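[Ribosomal protein bS18]-alanine N-acetyltransferase (Escherichia coli O157:H7, PDB 5ISV) probably acetylates the N-terminal alanine of ribosomal protein bS18, transferring the acetyl group from acetyl-CoA in the manner of the GNAT family. Local coordinates at residues Y16-R21 / A52-T57; R39-Q44 / D90-R95; V60-T65 / G96-W101; T124-Y129 / A139-L144. One frame throughout, in Å; residues are numbered along the deposited sequence. Where two conformers were deposited one is given.

Contact 1 (Y16-R21 / A52-T57); sequences YHIEQR and AAFAIT
Glu19 OE2 is the best-held polar atom, gripped by two hydrogen bonds, from the backbone N of Trp27 and from His23 ND1. Glu19 OE1 accepts one from Asn68 ND2 and also lies in the ring plane of Phe54, with OE1 3.4 Å from CZ. CG of Glu19 is anti to the backbone N (chi1 178°), and the bend at chi2 (80°) brings OE1 to that ring edge. Carboxylate and ring planes are 45° apart. The segment of helix 12-22 that carries Ile18 and Glu19 crosses strand 50-60 of the GNAT sheet at 103°, the short axes 8.8 Å apart. Ile18 supplies the apolar half. Its CG2 lies 3.9 Å from Phe54 CE2, and its CD1 reaches the backbone, 3.8 Å from the carbonyl carbon of Ala52. That backbone belongs to a classic beta bulge, where Ala52 and Ala53 both face Leu45. Phe54 CG sits in the crowded position between N and the carbonyl carbon (chi1 64°). Phe32 of helix 29-34 meets this ring edge-to-face. All touching residues are buried. The carboxylate is probably ionised. Its three donors would stabilise the charge, and the electropositive ring edge would add a little.

Contact 2 (R39-Q44 / D90-R95); sequences RYLNFQ and DELEKR
The Arg95 guanidinium carries Leu41 CD1 on one face, 3.5 Å above the plane and offset toward the rim. At its edge, in plane, lies Glu91 OE2. The Phe43 ring meets Glu91 CG at its edge, with CZ 4.1 Å from that carbon. His87 meets the Phe43 ring edge-to-face. The contact packs the C-terminal end of helix 80-94 against the chain entering strand 43-47 of the GNAT fold. This helix is the connection of a beta-alpha-beta unit. Leu41 is the centre of the contact. Its CG is anti to the backbone N (chi1 -169°), and the two methyls divide the work. CD1 takes the guanidinium, tip to tip, while CD2 rests 3.8 Å from Glu91 CG. The same CD2 meets Leu92 CD2, and the two leucine chains run past one another, pointing opposite ways. Glu91 bends at chi2 (50°), so its CG serves the apolar contact and its carboxylate turns to the basic residues. Lys94 NZ makes a long ion pair with Glu91 OE1 at 3.8 Å. Arg95 stays stretched out as far as NE. The short salt bridge of the network runs from this NE to the anti lone pair of Glu91 OE2, 2.9 Å at 164°.

Contact 3 (V60-T65 / G96-W101); sequences VLDEAT and GVATLW
Three backbone hydrogen bonds join the segments, and each donor lies in the plane of the carbonyl it meets. Ala98 N donates to Asp62 O at 2.7 Å, the shortest of them. Ala64 N gives its hydrogen to Thr99 O at 3.0 Å, nearly straight at 166°. Ala64 O accepts from Trp101 N at 2.9 Å. Ala64 therefore spends both its N-H and its carbonyl on strand 99-105. The same carbonyl oxygen meets Leu100 CA in a CA-H...O contact and lies in plane at the edge of the Trp101 indole. Strands 63-71 and 99-105 are parallel here, the two strands of a beta-alpha-beta unit connected by helix 80-94. Gly96 ends that helix in a Schellman motif with positive phi. A type II' turn from Val60 to Glu63 leads into the other strand. On the outer edges, backbone hydrogen bonds link Thr65 to Gln58 and Leu100 to Leu144. Val97 O accepts from Ser147 OG. On the face under the helix, Ala64 CB packs 3.8 Å from Leu100 CD1, and Leu92 covers both. On the other face Glu63 CG runs alongside Thr99 OG1, 3.7 Å away. Trp101 NE1 donates weakly to Thr99 OG1, at 3.0 Å and 127°.

Contact 4 (T124-Y129 / A139-L144); sequences TIRRNY and AIIMAL
The tight part of this contact is the face bearing Thr124, Arg126, Ala139 and Ile141. Ile141 CD1 presses against the aliphatic part of Arg126, 3.3 Å from its CD and equally close to its CG. Both are shorter than a relaxed carbon contact, so the packing is tight and somewhat strained. The two side chains cross obliquely. Thr124 CG2 lies alongside Ile141, 3.8 Å from its CB. The threonine methyl takes the crowded position between backbone N and carbonyl carbon, with OG1 anti to N (chi1 -169°). Beyond Arg126, Tyr129 CB touches Ala139 CB at 3.7 Å. Ala139 is buried beneath these neighbours. The segments are the two antiparallel arms of the beta hairpin made by strands 121-129 and 136-145. Strand 121-129 is the outermost of the sheet in this chain. Arg126 and Ala139 form a regular hydrogen-bonded pair: Arg126 N donates to Ala139 O at 2.9 Å, and Ala139 N returns a bond to Arg126 O. The pair of Thr124 and Ile141 is less even. Ile141 N to Thr124 O is 2.9 Å, but the return bond from Thr124 N to Ile141 O is weak. Arg126 bends at chi3 (74°), and its NH1 forms a salt bridge with Glu103, the predicted proton acceptor. The arginine would favour the ionised form of Glu103 and probably lower its pKa. Tyr129 CE1 lies over the centre of one guanidinium face. The other face is looser. Exposed Ile125 meets buried Ile140 through one branch, CG1 to CD1 at 3.9 Å. After Arg126 the chain turns a corner through a type II turn from Arg126 to Tyr129.

In the fold
All four contacts reach one mixed sheet. Contact 1 is wholly buried, while contacts 2, 3 and 4 are partly buried. Contact 1 sets a helix on a strand and contact 2 a helix end on the chain entering a strand, without bonds between the segments. Contacts 3 and 4 pair strands through backbone bonds, parallel in contact 3 and antiparallel in contact 4. They meet on neighbouring strands 99-105 and 136-145, where Trp101 packs on Ile141 and Ala143. Contacts 2 and 3 share the beta-alpha-beta unit, their centres about 9 Å apart. Contact 1 joins contact 2 through neighbouring strands, with Ala55 N 2.9 Å from Phe43 O. Charge differs with place: a buried carboxylate in contact 1, a surface ion network in contact 2, and an arginine beside the predicted active site in contact 4.

Contact 1 (Y16-R21 / A52-T57)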
loop_
_atom_site.group_PDB
_atom_site.type_symbol
_atom_site.label_atom_id
_atom_site.label_comp_id
_atom_site.label_asym_id
_atom_site.label_seq_id
_atom_site.Cartn_x
_atom_site.Cartn_y
_atom_site.Cartn_z
ATOM N N TYR A 16 6.289 -3.608 -12.449
ATOM C CA TYR A 16 5.463 -3.230 -13.611
ATOM C C TYR A 16 4.735 -4.416 -14.276
ATOM O O TYR A 16 3.571 -4.339 -14.636
ATOM C CB TYR A 16 6.323 -2.452 -14.649
ATOM C CG TYR A 16 5.589 -2.115 -15.923
ATOM C CD1 TYR A 16 4.826 -0.977 -15.988
ATOM C CD2 TYR A 16 5.642 -2.944 -17.069
ATOM C CE1 TYR A 16 4.137 -0.629 -17.136
ATOM C CE2 TYR A 16 4.943 -2.613 -18.235
ATOM C CZ TYR A 16 4.181 -1.440 -18.263
ATOM O OH TYR A 16 3.480 -1.071 -19.399
ATOM N N HIS A 17 5.448 -5.542 -14.419
ATOM C CA HIS A 17 4.879 -6.765 -14.975
ATOM C C HIS A 17 3.675 -7.264 -14.121
ATOM O O HIS A 17 2.637 -7.633 -14.651
ATOM C CB HIS A 17 6.026 -7.816 -15.104
ATOM C CG HIS A 17 5.605 -9.166 -15.629
ATOM N ND1 HIS A 17 5.314 -9.397 -16.955
ATOM C CD2 HIS A 17 5.414 -10.348 -14.992
ATOM C CE1 HIS A 17 5.013 -10.673 -17.125
ATOM N NE2 HIS A 17 5.046 -11.268 -15.945
ATOM N N ILE A 18 3.813 -7.220 -12.803
ATOM C CA ILE A 18 2.690 -7.540 -11.898
ATOM C C ILE A 18 1.506 -6.583 -12.087
ATOM O O ILE A 18 0.368 -6.993 -12.203
ATOM C CB ILE A 18 3.170 -7.570 -10.435
ATOM C CG1 ILE A 18 4.109 -8.778 -10.232
ATOM C CG2 ILE A 18 2.005 -7.637 -9.460
ATOM C CD1 ILE A 18 4.768 -8.879 -8.893
ATOM N N GLU A 19 1.830 -5.307 -12.141
ATOM C CA GLU A 19 0.796 -4.289 -12.314
ATOM C C GLU A 19 -0.074 -4.535 -13.594
ATOM O O GLU A 19 -1.312 -4.409 -13.523
ATOM C CB GLU A 19 1.489 -2.938 -12.347
ATOM C CG GLU A 19 0.562 -1.748 -12.574
ATOM C CD GLU A 19 -0.175 -1.308 -11.329
ATOM O OE1 GLU A 19 0.121 -1.798 -10.239
ATOM O OE2 GLU A 19 -1.080 -0.453 -11.443
ATOM N N GLN A 20 0.554 -4.926 -14.716
ATOM C CA GLN A 20 -0.184 -5.270 -15.956
ATOM C C GLN A 20 -1.121 -6.452 -15.840
ATOM O O GLN A 20 -2.163 -6.525 -16.494
ATOM C CB GLN A 20 0.797 -5.599 -17.097
ATOM C CG GLN A 20 1.779 -4.527 -17.450
ATOM C CD GLN A 20 1.207 -3.129 -17.368
ATOM O OE1 GLN A 20 0.255 -2.773 -18.084
ATOM N NE2 GLN A 20 1.748 -2.343 -16.444
ATOM N N ARG A 21 -0.714 -7.404 -15.026
ATOM C CA ARG A 21 -1.460 -8.615 -14.838
ATOM C C ARG A 21 -2.549 -8.401 -13.804
ATOM O O ARG A 21 -3.617 -8.974 -13.937
ATOM C CB ARG A 21 -0.472 -9.720 -14.434
ATOM C CG ARG A 21 0.473 -10.133 -15.566
ATOM C CD ARG A 21 1.656 -10.967 -15.068
ATOM N NE ARG A 21 1.212 -12.039 -14.202
ATOM C CZ ARG A 21 0.668 -13.183 -14.608
ATOM N NH1 ARG A 21 0.467 -13.425 -15.896
ATOM N NH2 ARG A 21 0.293 -14.067 -13.684
ATOM N N ALA A 52 6.037 -11.719 -6.230
ATOM C CA ALA A 52 4.628 -12.033 -6.179
ATOM C C ALA A 52 3.715 -10.838 -5.823
ATOM O O ALA A 52 2.535 -10.830 -6.167
ATOM C CB ALA A 52 4.412 -13.179 -5.208
ATOM N N ALA A 53 4.271 -9.854 -5.128
ATOM C CA ALA A 53 3.494 -8.658 -4.731
ATOM C C ALA A 53 4.461 -7.509 -4.461
ATOM O O ALA A 53 5.636 -7.704 -4.199
ATOM C CB ALA A 53 2.656 -8.981 -3.505
ATOM N N PHE A 54 3.923 -6.278 -4.522
ATOM C CA PHE A 54 4.720 -5.109 -4.137
ATOM C C PHE A 54 3.789 -4.058 -3.497
ATOM O O PHE A 54 2.592 -4.119 -3.695
ATOM C CB PHE A 54 5.404 -4.458 -5.367
ATOM C CG PHE A 54 4.447 -3.894 -6.367
ATOM C CD1 PHE A 54 3.911 -2.600 -6.189
ATOM C CD2 PHE A 54 4.020 -4.607 -7.460
ATOM C CE1 PHE A 54 2.996 -2.132 -7.067
ATOM C CE2 PHE A 54 3.116 -4.115 -8.354
ATOM C CZ PHE A 54 2.593 -2.852 -8.158
ATOM N N ALA A 55 4.438 -3.186 -2.728
ATOM C CA ALA A 55 3.714 -2.050 -2.082
ATOM C C ALA A 55 4.607 -0.829 -2.187
ATOM O O ALA A 55 5.747 -0.825 -1.796
ATOM C CB ALA A 55 3.418 -2.371 -0.648
ATOM N N ILE A 56 3.996 0.266 -2.664
ATOM C CA ILE A 56 4.700 1.556 -2.896
ATOM C C ILE A 56 4.119 2.553 -1.883
ATOM O O ILE A 56 2.914 2.853 -1.927
ATOM C CB ILE A 56 4.426 2.034 -4.310
ATOM C CG1 ILE A 56 4.699 1.041 -5.403
ATOM C CG2 ILE A 56 5.152 3.369 -4.596
ATOM C CD1 ILE A 56 6.117 0.593 -5.473
ATOM N N THR A 57 4.994 3.083 -1.028
ATOM C CA THR A 57 4.550 3.954 0.066
ATOM C C THR A 57 5.470 5.148 0.171
ATOM O O THR A 57 6.680 4.992 0.198
ATOM C CB THR A 57 4.568 3.203 1.416
ATOM O OG1 THR A 57 3.726 2.053 1.328
ATOM C CG2 THR A 57 4.078 4.065 2.600
#

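Contact 2 (R39-Q44 / D90-R95)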
loop_
_atom_site.group_PDB
_atom_site.type_symbol
_atom_site.label_atom_id
_atom_site.label_comp_id
_atom_site.label_asym_id
_atom_site.label_seq_id
_atom_site.Cartn_x
_atom_site.Cartn_y
_atom_site.Cartn_z
ATOM N N ARG A 39 12.089 9.587 -0.091
ATOM C CA ARG A 39 10.856 9.589 0.728
ATOM C C ARG A 39 10.092 8.268 0.688
ATOM O O ARG A 39 9.212 8.016 1.515
ATOM C CB ARG A 39 9.909 10.723 0.405
ATOM C CG ARG A 39 9.451 10.903 -1.017
ATOM C CD ARG A 39 8.583 12.152 -1.155
ATOM N NE ARG A 39 9.200 13.343 -0.549
ATOM C CZ ARG A 39 9.883 14.294 -1.195
ATOM N NH1 ARG A 39 10.096 14.241 -2.506
ATOM N NH2 ARG A 39 10.378 15.315 -0.517
ATOM N N TYR A 40 10.455 7.382 -0.229
ATOM C CA TYR A 40 9.751 6.118 -0.368
ATOM C C TYR A 40 10.270 5.035 0.568
ATOM O O TYR A 40 11.429 4.981 0.870
ATOM C CB TYR A 40 9.744 5.681 -1.826
ATOM C CG TYR A 40 8.750 6.513 -2.592
ATOM C CD1 TYR A 40 9.091 7.791 -3.045
ATOM C CD2 TYR A 40 7.464 6.060 -2.831
ATOM C CE1 TYR A 40 8.173 8.548 -3.734
ATOM C CE2 TYR A 40 6.516 6.822 -3.522
ATOM C CZ TYR A 40 6.881 8.088 -3.960
ATOM O OH TYR A 40 5.941 8.902 -4.585
ATOM N N LEU A 41 9.339 4.189 0.975
ATOM C CA LEU A 41 9.633 2.941 1.712
ATOM C C LEU A 41 8.875 1.847 1.007
ATOM O O LEU A 41 7.807 1.441 1.456
ATOM C CB LEU A 41 9.207 3.090 3.183
ATOM C CG LEU A 41 9.682 2.000 4.160
ATOM C CD1 LEU A 41 11.186 2.020 4.297
ATOM C CD2 LEU A 41 9.037 2.153 5.526
ATOM N N ASN A 42 9.464 1.382 -0.107
ATOM C CA ASN A 42 8.797 0.442 -0.996
ATOM C C ASN A 42 9.284 -0.985 -0.690
ATOM O O ASN A 42 10.458 -1.200 -0.452
ATOM C CB ASN A 42 9.164 0.787 -2.451
ATOM C CG ASN A 42 8.586 2.136 -2.874
ATOM O OD1 ASN A 42 7.665 2.626 -2.233
ATOM N ND2 ASN A 42 9.088 2.715 -3.943
ATOM N N PHE A 43 8.364 -1.922 -0.786
ATOM C CA PHE A 43 8.634 -3.361 -0.433
ATOM C C PHE A 43 8.122 -4.268 -1.530
ATOM O O PHE A 43 7.164 -3.972 -2.242
ATOM C CB PHE A 43 7.941 -3.726 0.899
ATOM C CG PHE A 43 8.551 -3.063 2.100
ATOM C CD1 PHE A 43 9.847 -3.397 2.527
ATOM C CD2 PHE A 43 7.839 -2.071 2.801
ATOM C CE1 PHE A 43 10.422 -2.801 3.616
ATOM C CE2 PHE A 43 8.421 -1.454 3.883
ATOM C CZ PHE A 43 9.700 -1.799 4.290
ATOM N N GLN A 44 8.755 -5.466 -1.590
ATOM C CA GLN A 44 8.328 -6.534 -2.495
ATOM C C GLN A 44 8.272 -7.831 -1.692
ATOM O O GLN A 44 8.946 -7.944 -0.663
ATOM C CB GLN A 44 9.331 -6.688 -3.633
ATOM C CG GLN A 44 10.757 -7.027 -3.161
ATOM C CD GLN A 44 11.698 -7.407 -4.278
ATOM O OE1 GLN A 44 11.344 -8.192 -5.143
ATOM N NE2 GLN A 44 12.892 -6.838 -4.277
ATOM N N ASP A 90 4.507 -2.724 10.507
ATOM C CA ASP A 90 5.524 -2.931 11.508
ATOM C C ASP A 90 6.760 -2.017 11.354
ATOM O O ASP A 90 7.258 -1.446 12.336
ATOM C CB ASP A 90 5.954 -4.413 11.584
ATOM C CG ASP A 90 6.538 -4.742 12.918
ATOM O OD1 ASP A 90 5.820 -4.540 13.924
ATOM O OD2 ASP A 90 7.712 -5.153 12.973
ATOM N N GLU A 91 7.251 -1.895 10.126
ATOM C CA GLU A 91 8.387 -1.038 9.857
ATOM C C GLU A 91 8.043 0.431 10.141
ATOM O O GLU A 91 8.822 1.140 10.774
ATOM C CB GLU A 91 8.839 -1.168 8.416
ATOM C CG GLU A 91 10.116 -0.400 8.164
ATOM C CD GLU A 91 11.212 -0.702 9.175
ATOM O OE1 GLU A 91 11.538 -1.898 9.401
ATOM O OE2 GLU A 91 11.767 0.270 9.726
ATOM N N LEU A 92 6.867 0.869 9.711
ATOM C CA LEU A 92 6.428 2.231 10.034
ATOM C C LEU A 92 6.321 2.484 11.537
ATOM O O LEU A 92 6.781 3.514 12.022
ATOM C CB LEU A 92 5.134 2.547 9.336
ATOM C CG LEU A 92 5.085 2.566 7.826
ATOM C CD1 LEU A 92 3.660 2.627 7.349
ATOM C CD2 LEU A 92 5.924 3.671 7.203
ATOM N N GLU A 93 5.817 1.497 12.286
ATOM C CA GLU A 93 5.722 1.606 13.727
ATOM C C GLU A 93 7.121 1.734 14.350
ATOM O O GLU A 93 7.357 2.545 15.234
ATOM C CB GLU A 93 4.935 0.416 14.306
ATOM C CG GLU A 93 4.410 0.627 15.720
ATOM C CD GLU A 93 5.401 0.319 16.813
ATOM O OE1 GLU A 93 6.499 -0.217 16.533
ATOM O OE2 GLU A 93 5.090 0.614 17.971
ATOM N N LYS A 94 8.075 0.905 13.899
ATOM C CA LYS A 94 9.451 1.031 14.389
ATOM C C LYS A 94 10.053 2.425 14.204
ATOM O O LYS A 94 10.859 2.875 15.010
ATOM C CB LYS A 94 10.363 -0.019 13.716
ATOM C CG LYS A 94 10.122 -1.430 14.238
ATOM C CD LYS A 94 11.147 -2.454 13.760
ATOM C CE LYS A 94 10.595 -3.352 12.674
ATOM N NZ LYS A 94 11.601 -4.376 12.267
ATOM N N ARG A 95 9.647 3.092 13.127
ATOM C CA ARG A 95 10.130 4.432 12.766
ATOM C C ARG A 95 9.337 5.562 13.424
ATOM O O ARG A 95 9.648 6.746 13.213
ATOM C CB ARG A 95 10.094 4.591 11.246
ATOM C CG ARG A 95 11.154 3.788 10.526
ATOM C CD ARG A 95 10.858 3.707 9.034
ATOM N NE ARG A 95 11.866 2.855 8.388
ATOM C CZ ARG A 95 12.675 3.219 7.404
ATOM N NH1 ARG A 95 12.623 4.443 6.869
ATOM N NH2 ARG A 95 13.566 2.338 6.954
#

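Contact 3 (V60-T65 / G96-W101)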
loop_
_atom_site.group_PDB
_atom_site.type_symbol
_atom_site.label_atom_id
_atom_site.label_comp_id
_atom_site.label_asym_id
_atom_site.label_seq_id
_atom_site.Cartn_x
_atom_site.Cartn_y
_atom_site.Cartn_z
ATOM N N VAL A 60 6.221 11.066 4.387
ATOM C CA VAL A 60 6.490 12.517 4.485
ATOM C C VAL A 60 6.363 12.898 5.953
ATOM O O VAL A 60 5.287 12.757 6.546
ATOM C CB VAL A 60 5.475 13.302 3.633
ATOM C CG1 VAL A 60 5.799 14.754 3.735
ATOM C CG2 VAL A 60 5.506 12.878 2.173
ATOM N N LEU A 61 7.469 13.313 6.561
ATOM C CA LEU A 61 7.543 13.499 8.028
ATOM C C LEU A 61 7.093 12.202 8.760
ATOM O O LEU A 61 7.616 11.146 8.462
ATOM C CB LEU A 61 6.758 14.764 8.456
ATOM C CG LEU A 61 7.151 16.023 7.683
ATOM C CD1 LEU A 61 6.261 17.171 8.124
ATOM C CD2 LEU A 61 8.608 16.381 7.944
ATOM N N ASP A 62 6.099 12.245 9.653
ATOM C CA ASP A 62 5.600 11.079 10.388
ATOM C C ASP A 62 4.278 10.538 9.807
ATOM O O ASP A 62 3.518 9.877 10.522
ATOM C CB ASP A 62 5.400 11.421 11.875
ATOM C CG ASP A 62 4.365 12.513 12.099
ATOM O OD1 ASP A 62 3.952 13.152 11.116
ATOM O OD2 ASP A 62 3.956 12.683 13.258
ATOM N N GLU A 63 4.022 10.784 8.529
ATOM C CA GLU A 63 2.833 10.300 7.846
ATOM C C GLU A 63 3.174 9.552 6.577
ATOM O O GLU A 63 3.875 10.049 5.713
ATOM C CB GLU A 63 1.923 11.475 7.526
ATOM C CG GLU A 63 1.455 12.215 8.777
ATOM C CD GLU A 63 0.732 13.504 8.484
ATOM O OE1 GLU A 63 0.819 14.053 7.351
ATOM O OE2 GLU A 63 0.096 13.973 9.427
ATOM N N ALA A 64 2.587 8.373 6.450
ATOM C CA ALA A 64 2.848 7.525 5.300
ATOM C C ALA A 64 1.599 7.397 4.449
ATOM O O ALA A 64 0.489 7.393 4.970
ATOM C CB ALA A 64 3.316 6.147 5.761
ATOM N N THR A 65 1.768 7.347 3.132
ATOM C CA THR A 65 0.683 7.174 2.215
ATOM C C THR A 65 1.012 6.023 1.254
ATOM O O THR A 65 2.020 6.073 0.554
ATOM C CB THR A 65 0.434 8.464 1.419
ATOM O OG1 THR A 65 0.067 9.495 2.344
ATOM C CG2 THR A 65 -0.681 8.290 0.452
ATOM N N GLY A 96 8.318 5.218 14.209
ATOM C CA GLY A 96 7.530 6.220 14.916
ATOM C C GLY A 96 6.525 6.930 14.038
ATOM O O GLY A 96 5.985 7.959 14.428
ATOM N N VAL A 97 6.199 6.371 12.879
ATOM C CA VAL A 97 5.232 7.002 11.973
ATOM C C VAL A 97 3.853 6.980 12.619
ATOM O O VAL A 97 3.454 5.986 13.239
ATOM C CB VAL A 97 5.232 6.262 10.616
ATOM C CG1 VAL A 97 4.039 6.584 9.748
ATOM C CG2 VAL A 97 6.541 6.528 9.879
ATOM N N ALA A 98 3.154 8.107 12.547
ATOM C CA ALA A 98 1.876 8.266 13.241
ATOM C C ALA A 98 0.686 7.633 12.556
ATOM O O ALA A 98 -0.182 7.066 13.228
ATOM C CB ALA A 98 1.606 9.734 13.456
ATOM N N THR A 99 0.599 7.775 11.234
ATOM C CA THR A 99 -0.536 7.252 10.474
ATOM C C THR A 99 -0.072 6.709 9.152
ATOM O O THR A 99 1.007 7.093 8.663
ATOM C CB THR A 99 -1.590 8.347 10.188
ATOM O OG1 THR A 99 -0.944 9.431 9.509
ATOM C CG2 THR A 99 -2.242 8.852 11.468
ATOM N N LEU A 100 -0.871 5.766 8.635
ATOM C CA LEU A 100 -0.776 5.284 7.258
ATOM C C LEU A 100 -2.140 5.538 6.581
ATOM O O LEU A 100 -3.171 5.113 7.075
ATOM C CB LEU A 100 -0.411 3.793 7.233
ATOM C CG LEU A 100 -0.489 3.084 5.890
ATOM C CD1 LEU A 100 0.519 3.668 4.888
ATOM C CD2 LEU A 100 -0.158 1.597 6.080
ATOM N N TRP A 101 -2.096 6.134 5.407
ATOM C CA TRP A 101 -3.276 6.475 4.600
ATOM C C TRP A 101 -3.275 5.687 3.295
ATOM O O TRP A 101 -2.221 5.402 2.737
ATOM C CB TRP A 101 -3.203 7.978 4.200
ATOM C CG TRP A 101 -3.213 8.885 5.330
ATOM C CD1 TRP A 101 -2.152 9.250 6.119
ATOM C CD2 TRP A 101 -4.360 9.546 5.860
ATOM N NE1 TRP A 101 -2.580 10.082 7.116
ATOM C CE2 TRP A 101 -3.936 10.268 6.987
ATOM C CE3 TRP A 101 -5.716 9.577 5.509
ATOM C CZ2 TRP A 101 -4.810 11.075 7.730
ATOM C CZ3 TRP A 101 -6.598 10.379 6.275
ATOM C CH2 TRP A 101 -6.144 11.094 7.365
#

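Contact 4 (T124-Y129 / A139-L144)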
loop_
_atom_site.group_PDB
_atom_site.type_symbol
_atom_site.label_atom_id
_atom_site.label_comp_id
_atom_site.label_asym_id
_atom_site.label_seq_id
_atom_site.Cartn_x
_atom_site.Cartn_y
_atom_site.Cartn_z
ATOM N N THR A 124 -12.737 9.636 4.832
ATOM C CA THR A 124 -13.578 10.397 3.953
ATOM C C THR A 124 -13.830 9.671 2.639
ATOM O O THR A 124 -13.220 8.656 2.344
ATOM C CB THR A 124 -13.026 11.812 3.713
ATOM O OG1 THR A 124 -14.043 12.571 3.056
ATOM C CG2 THR A 124 -11.785 11.833 2.884
ATOM N N ILE A 125 -14.760 10.196 1.874
ATOM C CA ILE A 125 -15.171 9.673 0.591
ATOM C C ILE A 125 -14.907 10.743 -0.438
ATOM O O ILE A 125 -15.092 11.922 -0.142
ATOM C CB ILE A 125 -16.654 9.245 0.588
ATOM C CG1 ILE A 125 -16.876 8.097 1.563
ATOM C CG2 ILE A 125 -17.117 8.830 -0.806
ATOM C CD1 ILE A 125 -18.329 7.821 1.850
ATOM N N ARG A 126 -14.498 10.349 -1.648
ATOM C CA ARG A 126 -14.345 11.325 -2.762
ATOM C C ARG A 126 -15.293 10.898 -3.848
ATOM O O ARG A 126 -15.081 9.867 -4.488
ATOM C CB ARG A 126 -12.915 11.331 -3.255
ATOM C CG ARG A 126 -11.922 11.422 -2.119
ATOM C CD ARG A 126 -10.512 11.475 -2.639
ATOM N NE ARG A 126 -10.268 12.794 -3.195
ATOM C CZ ARG A 126 -9.110 13.232 -3.641
ATOM N NH1 ARG A 126 -8.014 12.463 -3.659
ATOM N NH2 ARG A 126 -9.069 14.477 -4.116
ATOM N N ARG A 127 -16.402 11.628 -4.010
ATOM C CA ARG A 127 -17.439 11.274 -4.957
ATOM C C ARG A 127 -16.895 11.211 -6.374
ATOM O O ARG A 127 -16.283 12.147 -6.866
ATOM C CB ARG A 127 -18.620 12.286 -4.894
ATOM C CG ARG A 127 -19.845 11.880 -5.721
ATOM C CD ARG A 127 -21.007 12.878 -5.658
ATOM N NE ARG A 127 -22.009 12.544 -6.673
ATOM C CZ ARG A 127 -23.059 13.299 -7.008
ATOM N NH1 ARG A 127 -23.270 14.485 -6.421
ATOM N NH2 ARG A 127 -23.893 12.875 -7.950
ATOM N N ASN A 128 -17.124 10.087 -7.045
ATOM C CA ASN A 128 -16.827 9.927 -8.476
ATOM C C ASN A 128 -15.348 10.203 -8.832
ATOM O O ASN A 128 -15.036 10.641 -9.963
ATOM C CB ASN A 128 -17.787 10.795 -9.324
ATOM C CG ASN A 128 -19.173 10.200 -9.362
ATOM O OD1 ASN A 128 -19.331 8.976 -9.298
ATOM N ND2 ASN A 128 -20.171 11.022 -9.458
ATOM N N TYR A 129 -14.447 9.907 -7.874
ATOM C CA TYR A 129 -13.023 10.174 -8.030
ATOM C C TYR A 129 -12.357 9.354 -9.133
ATOM O O TYR A 129 -11.426 9.807 -9.793
ATOM C CB TYR A 129 -12.275 9.996 -6.702
ATOM C CG TYR A 129 -10.832 10.379 -6.794
ATOM C CD1 TYR A 129 -10.497 11.753 -6.814
ATOM C CD2 TYR A 129 -9.819 9.434 -6.969
ATOM C CE1 TYR A 129 -9.201 12.167 -6.910
ATOM C CE2 TYR A 129 -8.500 9.843 -7.087
ATOM C CZ TYR A 129 -8.188 11.206 -7.081
ATOM O OH TYR A 129 -6.885 11.564 -7.167
ATOM N N ALA A 139 -13.920 7.033 -4.443
ATOM C CA ALA A 139 -12.737 6.632 -3.694
ATOM C C ALA A 139 -13.052 6.699 -2.217
ATOM O O ALA A 139 -13.767 7.592 -1.763
ATOM C CB ALA A 139 -11.588 7.561 -4.006
ATOM N N ILE A 140 -12.585 5.709 -1.462
ATOM C CA ILE A 140 -12.682 5.735 -0.011
ATOM C C ILE A 140 -11.287 6.000 0.465
ATOM O O ILE A 140 -10.362 5.238 0.109
ATOM C CB ILE A 140 -13.169 4.387 0.598
ATOM C CG1 ILE A 140 -14.443 3.883 -0.083
ATOM C CG2 ILE A 140 -13.354 4.525 2.099
ATOM C CD1 ILE A 140 -15.618 4.815 -0.010
ATOM N N ILE A 141 -11.087 7.015 1.267
ATOM C CA ILE A 141 -9.814 7.322 1.893
ATOM C C ILE A 141 -9.879 6.668 3.259
ATOM O O ILE A 141 -10.803 6.897 4.033
ATOM C CB ILE A 141 -9.572 8.844 2.037
ATOM C CG1 ILE A 141 -9.378 9.463 0.663
ATOM C CG2 ILE A 141 -8.293 9.110 2.811
ATOM C CD1 ILE A 141 -10.316 9.036 -0.424
ATOM N N MET A 142 -8.900 5.815 3.538
ATOM C CA MET A 142 -8.798 5.149 4.834
ATOM C C MET A 142 -7.517 5.531 5.564
ATOM O O MET A 142 -6.459 5.753 4.934
ATOM C CB MET A 142 -8.917 3.623 4.656
ATOM C CG MET A 142 -10.077 3.192 3.768
ATOM S SD MET A 142 -10.344 1.413 3.752
ATOM C CE MET A 142 -11.139 1.211 5.324
ATOM N N ALA A 143 -7.608 5.546 6.892
ATOM C CA ALA A 143 -6.469 5.885 7.762
ATOM C C ALA A 143 -6.271 4.836 8.871
ATOM O O ALA A 143 -7.223 4.378 9.480
ATOM C CB ALA A 143 -6.687 7.278 8.384
ATOM N N LEU A 144 -5.016 4.499 9.118
ATOM C CA LEU A 144 -4.622 3.625 10.190
ATOM C C LEU A 144 -3.686 4.370 11.148
ATOM O O LEU A 144 -2.586 4.735 10.784
ATOM C CB LEU A 144 -3.923 2.417 9.618
ATOM C CG LEU A 144 -3.328 1.495 10.697
ATOM C CD1 LEU A 144 -4.396 0.819 11.532
ATOM C CD2 LEU A 144 -2.452 0.423 10.058
#